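Local coordinates for protein endoglucanase (Cryptopygus antarcticus, PDB 5H4U) that hydrolyses internal beta-1,4-glucosidic linkages in cellulose derivatives, lichenan and barley beta-glucan, releasing mainly short cello-oligosaccharides, at residues A[74-86]-A[182-194]. Residues are numbered along the deposited sequence; the frame is centred on the assembly and turned at random.
Sequences CNDQQPFTQGNVG and SLRAGCNWRFGWF
P79 leans over the indole of W189 with CB and CG, its CB 3.5 Å from the centroid of the six-membered ring and nearly on the ring normal, a CH-pi contact over the centre of the face. The opposite face is covered toward its rim by F194 CB and W193 CB, which leaves the ring sandwiched. W189 reaches the proline because its CG stands anti to the backbone N (chi1 -178°); its NE1 then makes a weak, bent hydrogen bond to F80 O. With an alanine at W189, P79 would probably lose the surface it packs on, T81 CG2 one of its two indole neighbours and F80 O this donor. Toward the amino end of helix 184-191, G186, whose CA is 4.0 Å from P79 CD, lets the loop pass close; a side chain here would crowd P79.

The hairpin end is more open to solvent, at N84 and W193, yet well bonded. W193 NE1 donates a straighter bond, 2.9 Å to N84 O, in the plane of its ring but from above the carbonyl plane, while G86 CA covers one face toward the rim. T81 CG2 bridges the two indoles, 3.5 Å from both W189 NE1 and W193 CD1. At the other margin N75 packs on S182 CB and L183 CD2 without a bond, its ND2 being held by N55 OD1 and N53 O.

The contact thus joins helix 184-191 and the turn after it to the loop and hairpin 80-82/85-94 of the family 45 double-psi beta-barrel, with M121 of strand 120-128 touching both tryptophans and W156 of helix 152-156 packing on N75, S182 and L183.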
loop_
_atom_site.group_PDB
_atom_site.type_symbol
_atom_site.label_atom_id
_atom_site.label_comp_id
_atom_site.label_asym_id
_atom_site.label_seq_id
_atom_site.Cartn_x
_atom_site.Cartn_y
_atom_site.Cartn_z
ATOM N N CYS A 74 8.081 -4.716 -2.187
ATOM C CA CYS A 74 9.091 -4.201 -3.105
ATOM C C CYS A 74 9.167 -2.675 -3.055
ATOM O O CYS A 74 8.148 -1.989 -2.899
ATOM C CB CYS A 74 8.781 -4.670 -4.528
ATOM S SG CYS A 74 8.865 -6.501 -4.829
ATOM N N ASN A 75 10.391 -2.145 -3.209
ATOM C CA ASN A 75 10.594 -0.698 -3.241
ATOM C C ASN A 75 9.696 -0.095 -4.304
ATOM O O ASN A 75 9.219 1.039 -4.175
ATOM C CB ASN A 75 12.058 -0.379 -3.543
ATOM C CG ASN A 75 13.001 -0.763 -2.411
ATOM O OD1 ASN A 75 12.649 -0.663 -1.250
ATOM N ND2 ASN A 75 14.211 -1.203 -2.757
ATOM N N ASP A 76 9.380 -0.910 -5.300
ATOM C CA ASP A 76 8.558 -0.603 -6.448
ATOM C C ASP A 76 7.125 -0.268 -6.075
ATOM O O ASP A 76 6.401 0.349 -6.870
ATOM C CB ASP A 76 8.512 -1.900 -7.257
ATOM C CG ASP A 76 8.677 -1.693 -8.691
ATOM O OD1 ASP A 76 8.652 -0.522 -9.078
ATOM O OD2 ASP A 76 8.832 -2.700 -9.423
ATOM N N GLN A 77 6.698 -0.646 -4.881
ATOM C CA GLN A 77 5.310 -0.493 -4.503
ATOM C C GLN A 77 5.070 0.707 -3.597
ATOM O O GLN A 77 4.167 0.690 -2.758
ATOM C CB GLN A 77 4.829 -1.824 -3.924
ATOM C CG GLN A 77 4.422 -2.744 -5.098
ATOM C CD GLN A 77 4.303 -4.212 -4.744
ATOM O OE1 GLN A 77 3.927 -4.572 -3.633
ATOM N NE2 GLN A 77 4.625 -5.076 -5.705
ATOM N N GLN A 78 5.841 1.756 -3.779
ATOM C CA GLN A 78 5.710 3.053 -3.146
ATOM C C GLN A 78 4.738 3.942 -3.913
ATOM O O GLN A 78 4.565 3.783 -5.124
ATOM C CB GLN A 78 7.042 3.759 -3.097
ATOM C CG GLN A 78 7.963 3.285 -2.058
ATOM C CD GLN A 78 9.196 4.126 -2.090
ATOM O OE1 GLN A 78 9.995 4.048 -3.008
ATOM N NE2 GLN A 78 9.320 4.989 -1.119
ATOM N N PRO A 79 4.145 4.910 -3.217
ATOM C CA PRO A 79 3.236 5.839 -3.884
ATOM C C PRO A 79 4.004 6.806 -4.761
ATOM O O PRO A 79 5.156 7.159 -4.488
ATOM C CB PRO A 79 2.554 6.575 -2.725
ATOM C CG PRO A 79 3.515 6.485 -1.589
ATOM C CD PRO A 79 4.255 5.175 -1.769
ATOM N N PHE A 80 3.336 7.250 -5.820
ATOM C CA PHE A 80 3.941 8.164 -6.768
ATOM C C PHE A 80 2.846 8.983 -7.428
ATOM O O PHE A 80 1.684 8.954 -7.018
ATOM C CB PHE A 80 4.787 7.397 -7.783
ATOM C CG PHE A 80 4.022 6.391 -8.583
ATOM C CD1 PHE A 80 3.783 5.123 -8.080
ATOM C CD2 PHE A 80 3.617 6.678 -9.871
ATOM C CE1 PHE A 80 3.106 4.175 -8.820
ATOM C CE2 PHE A 80 2.950 5.732 -10.626
ATOM C CZ PHE A 80 2.695 4.480 -10.098
ATOM N N THR A 81 3.239 9.722 -8.454
ATOM C CA THR A 81 2.347 10.558 -9.235
ATOM C C THR A 81 2.592 10.343 -10.716
ATOM O O THR A 81 3.714 10.057 -11.141
ATOM C CB THR A 81 2.595 12.025 -8.980
ATOM O OG1 THR A 81 3.944 12.311 -9.379
ATOM C CG2 THR A 81 2.421 12.353 -7.526
ATOM N N GLN A 82 1.535 10.542 -11.495
ATOM C CA GLN A 82 1.634 10.717 -12.936
ATOM C C GLN A 82 0.789 11.938 -13.281
ATOM O O GLN A 82 -0.427 11.944 -13.053
ATOM C CB GLN A 82 1.174 9.462 -13.682
ATOM C CG GLN A 82 1.226 9.604 -15.177
ATOM C CD GLN A 82 1.615 8.323 -15.879
ATOM O OE1 GLN A 82 2.804 8.079 -16.120
ATOM N NE2 GLN A 82 0.614 7.505 -16.249
ATOM N N GLY A 83 1.427 12.970 -13.830
ATOM C CA GLY A 83 0.749 14.254 -13.909
ATOM C C GLY A 83 0.324 14.685 -12.516
ATOM O O GLY A 83 1.092 14.588 -11.552
ATOM N N ASN A 84 -0.925 15.112 -12.366
ATOM C CA ASN A 84 -1.415 15.495 -11.050
ATOM C C ASN A 84 -2.109 14.350 -10.326
ATOM O O ASN A 84 -2.640 14.560 -9.236
ATOM C CB ASN A 84 -2.423 16.634 -11.152
ATOM C CG ASN A 84 -1.974 17.717 -12.050
ATOM O OD1 ASN A 84 -2.581 17.960 -13.103
ATOM N ND2 ASN A 84 -0.922 18.407 -11.645
ATOM N N VAL A 85 -2.094 13.147 -10.878
ATOM C CA VAL A 85 -2.852 12.045 -10.311
ATOM C C VAL A 85 -1.936 11.235 -9.420
ATOM O O VAL A 85 -0.797 10.932 -9.799
ATOM C CB VAL A 85 -3.465 11.162 -11.407
ATOM C CG1 VAL A 85 -4.408 10.144 -10.788
ATOM C CG2 VAL A 85 -4.195 12.029 -12.406
ATOM N N GLY A 86 -2.430 10.895 -8.228
ATOM C CA GLY A 86 -1.705 9.998 -7.368
ATOM C C GLY A 86 -1.876 8.550 -7.786
ATOM O O GLY A 86 -2.870 8.161 -8.407
ATOM N N SER A 182 16.049 3.991 -0.343
ATOM C CA SER A 182 15.156 3.343 -1.308
ATOM C C SER A 182 13.689 3.661 -1.103
ATOM O O SER A 182 12.896 3.392 -2.007
ATOM C CB SER A 182 15.278 1.819 -1.226
ATOM O OG SER A 182 16.363 1.317 -1.981
ATOM N N LEU A 183 13.302 4.178 0.063
ATOM C CA LEU A 183 11.903 4.490 0.347
ATOM C C LEU A 183 11.659 5.986 0.443
ATOM O O LEU A 183 10.511 6.417 0.637
ATOM C CB LEU A 183 11.435 3.809 1.639
ATOM C CG LEU A 183 11.533 2.288 1.661
ATOM C CD1 LEU A 183 11.203 1.821 3.040
ATOM C CD2 LEU A 183 10.595 1.634 0.648
ATOM N N ARG A 184 12.708 6.788 0.292
ATOM C CA ARG A 184 12.590 8.198 0.595
ATOM C C ARG A 184 11.671 8.904 -0.393
ATOM O O ARG A 184 11.102 9.950 -0.057
ATOM C CB ARG A 184 13.976 8.817 0.650
ATOM C CG ARG A 184 14.581 8.738 2.059
ATOM C CD ARG A 184 16.078 8.885 1.972
ATOM N NE ARG A 184 16.800 8.198 3.038
ATOM C CZ ARG A 184 18.053 8.493 3.382
ATOM N NH1 ARG A 184 18.711 9.459 2.741
ATOM N NH2 ARG A 184 18.648 7.829 4.354
ATOM N N ALA A 185 11.589 8.425 -1.636
ATOM C CA ALA A 185 10.605 9.002 -2.541
ATOM C C ALA A 185 9.212 8.896 -1.934
ATOM O O ALA A 185 8.521 9.907 -1.749
ATOM C CB ALA A 185 10.654 8.328 -3.920
ATOM N N GLY A 186 8.811 7.681 -1.560
ATOM C CA GLY A 186 7.459 7.489 -1.066
ATOM C C GLY A 186 7.202 8.320 0.164
ATOM O O GLY A 186 6.212 9.053 0.245
ATOM N N CYS A 187 8.144 8.269 1.104
ATOM C CA CYS A 187 8.086 9.109 2.289
ATOM C C CYS A 187 7.785 10.543 1.897
ATOM O O CYS A 187 6.789 11.122 2.345
ATOM C CB CYS A 187 9.414 9.006 3.036
ATOM S SG CYS A 187 9.430 9.729 4.627
ATOM N N ASN A 188 8.580 11.096 0.974
ATOM C CA ASN A 188 8.420 12.503 0.610
ATOM C C ASN A 188 7.070 12.772 -0.038
ATOM O O ASN A 188 6.455 13.825 0.198
ATOM C CB ASN A 188 9.581 12.945 -0.280
ATOM C CG ASN A 188 10.820 13.302 0.543
ATOM O OD1 ASN A 188 10.731 14.040 1.532
ATOM N ND2 ASN A 188 11.951 12.707 0.203
ATOM N N TRP A 189 6.592 11.831 -0.851
ATOM C CA TRP A 189 5.272 11.956 -1.457
ATOM C C TRP A 189 4.200 12.270 -0.416
ATOM O O TRP A 189 3.272 13.042 -0.679
ATOM C CB TRP A 189 4.974 10.662 -2.190
ATOM C CG TRP A 189 3.698 10.556 -2.923
ATOM C CD1 TRP A 189 3.491 10.775 -4.249
ATOM C CD2 TRP A 189 2.448 10.102 -2.382
ATOM N NE1 TRP A 189 2.179 10.514 -4.559
ATOM C CE2 TRP A 189 1.521 10.097 -3.429
ATOM C CE3 TRP A 189 2.027 9.718 -1.105
ATOM C CZ2 TRP A 189 0.197 9.727 -3.244
ATOM C CZ3 TRP A 189 0.722 9.354 -0.924
ATOM C CH2 TRP A 189 -0.184 9.364 -1.983
ATOM N N ARG A 190 4.341 11.723 0.789
ATOM C CA ARG A 190 3.336 11.946 1.816
ATOM C C ARG A 190 3.248 13.421 2.228
ATOM O O ARG A 190 2.168 13.903 2.604
ATOM C CB ARG A 190 3.644 11.058 3.017
ATOM C CG ARG A 190 2.766 11.293 4.207
ATOM C CD ARG A 190 3.419 10.759 5.441
ATOM N NE ARG A 190 2.791 11.297 6.636
ATOM C CZ ARG A 190 3.205 11.051 7.869
ATOM N NH1 ARG A 190 4.242 10.258 8.094
ATOM N NH2 ARG A 190 2.578 11.614 8.877
ATOM N N PHE A 191 4.363 14.151 2.161
ATOM C CA PHE A 191 4.377 15.546 2.553
ATOM C C PHE A 191 4.269 16.510 1.388
ATOM O O PHE A 191 4.063 17.707 1.620
ATOM C CB PHE A 191 5.646 15.859 3.343
ATOM C CG PHE A 191 5.750 15.101 4.607
ATOM C CD1 PHE A 191 5.009 15.505 5.698
ATOM C CD2 PHE A 191 6.551 13.983 4.712
ATOM C CE1 PHE A 191 5.066 14.826 6.875
ATOM C CE2 PHE A 191 6.609 13.293 5.901
ATOM C CZ PHE A 191 5.864 13.719 6.984
ATOM N N GLY A 192 4.371 16.026 0.150
ATOM C CA GLY A 192 4.254 16.927 -0.977
ATOM C C GLY A 192 2.897 16.852 -1.642
ATOM O O GLY A 192 2.011 17.658 -1.341
ATOM N N TRP A 193 2.684 15.826 -2.466
ATOM C CA TRP A 193 1.407 15.690 -3.157
ATOM C C TRP A 193 0.292 15.357 -2.181
ATOM O O TRP A 193 -0.835 15.852 -2.317
ATOM C CB TRP A 193 1.524 14.597 -4.214
ATOM C CG TRP A 193 0.303 14.355 -5.081
ATOM C CD1 TRP A 193 0.134 14.762 -6.373
ATOM C CD2 TRP A 193 -0.888 13.621 -4.743
ATOM N NE1 TRP A 193 -1.074 14.338 -6.857
ATOM C CE2 TRP A 193 -1.729 13.646 -5.876
ATOM C CE3 TRP A 193 -1.328 12.961 -3.591
ATOM C CZ2 TRP A 193 -2.983 13.041 -5.896
ATOM C CZ3 TRP A 193 -2.572 12.375 -3.604
ATOM C CH2 TRP A 193 -3.386 12.411 -4.755
ATOM N N PHE A 194 0.596 14.517 -1.189
ATOM C CA PHE A 194 -0.352 14.039 -0.196
ATOM C C PHE A 194 -0.564 15.035 0.936
ATOM O O PHE A 194 -1.534 14.909 1.678
ATOM C CB PHE A 194 0.164 12.702 0.340
ATOM C CG PHE A 194 -0.822 11.918 1.156
ATOM C CD1 PHE A 194 -1.810 11.150 0.544
ATOM C CD2 PHE A 194 -0.744 11.921 2.535
ATOM C CE1 PHE A 194 -2.696 10.401 1.294
ATOM C CE2 PHE A 194 -1.641 11.185 3.282
ATOM C CZ PHE A 194 -2.617 10.413 2.652
#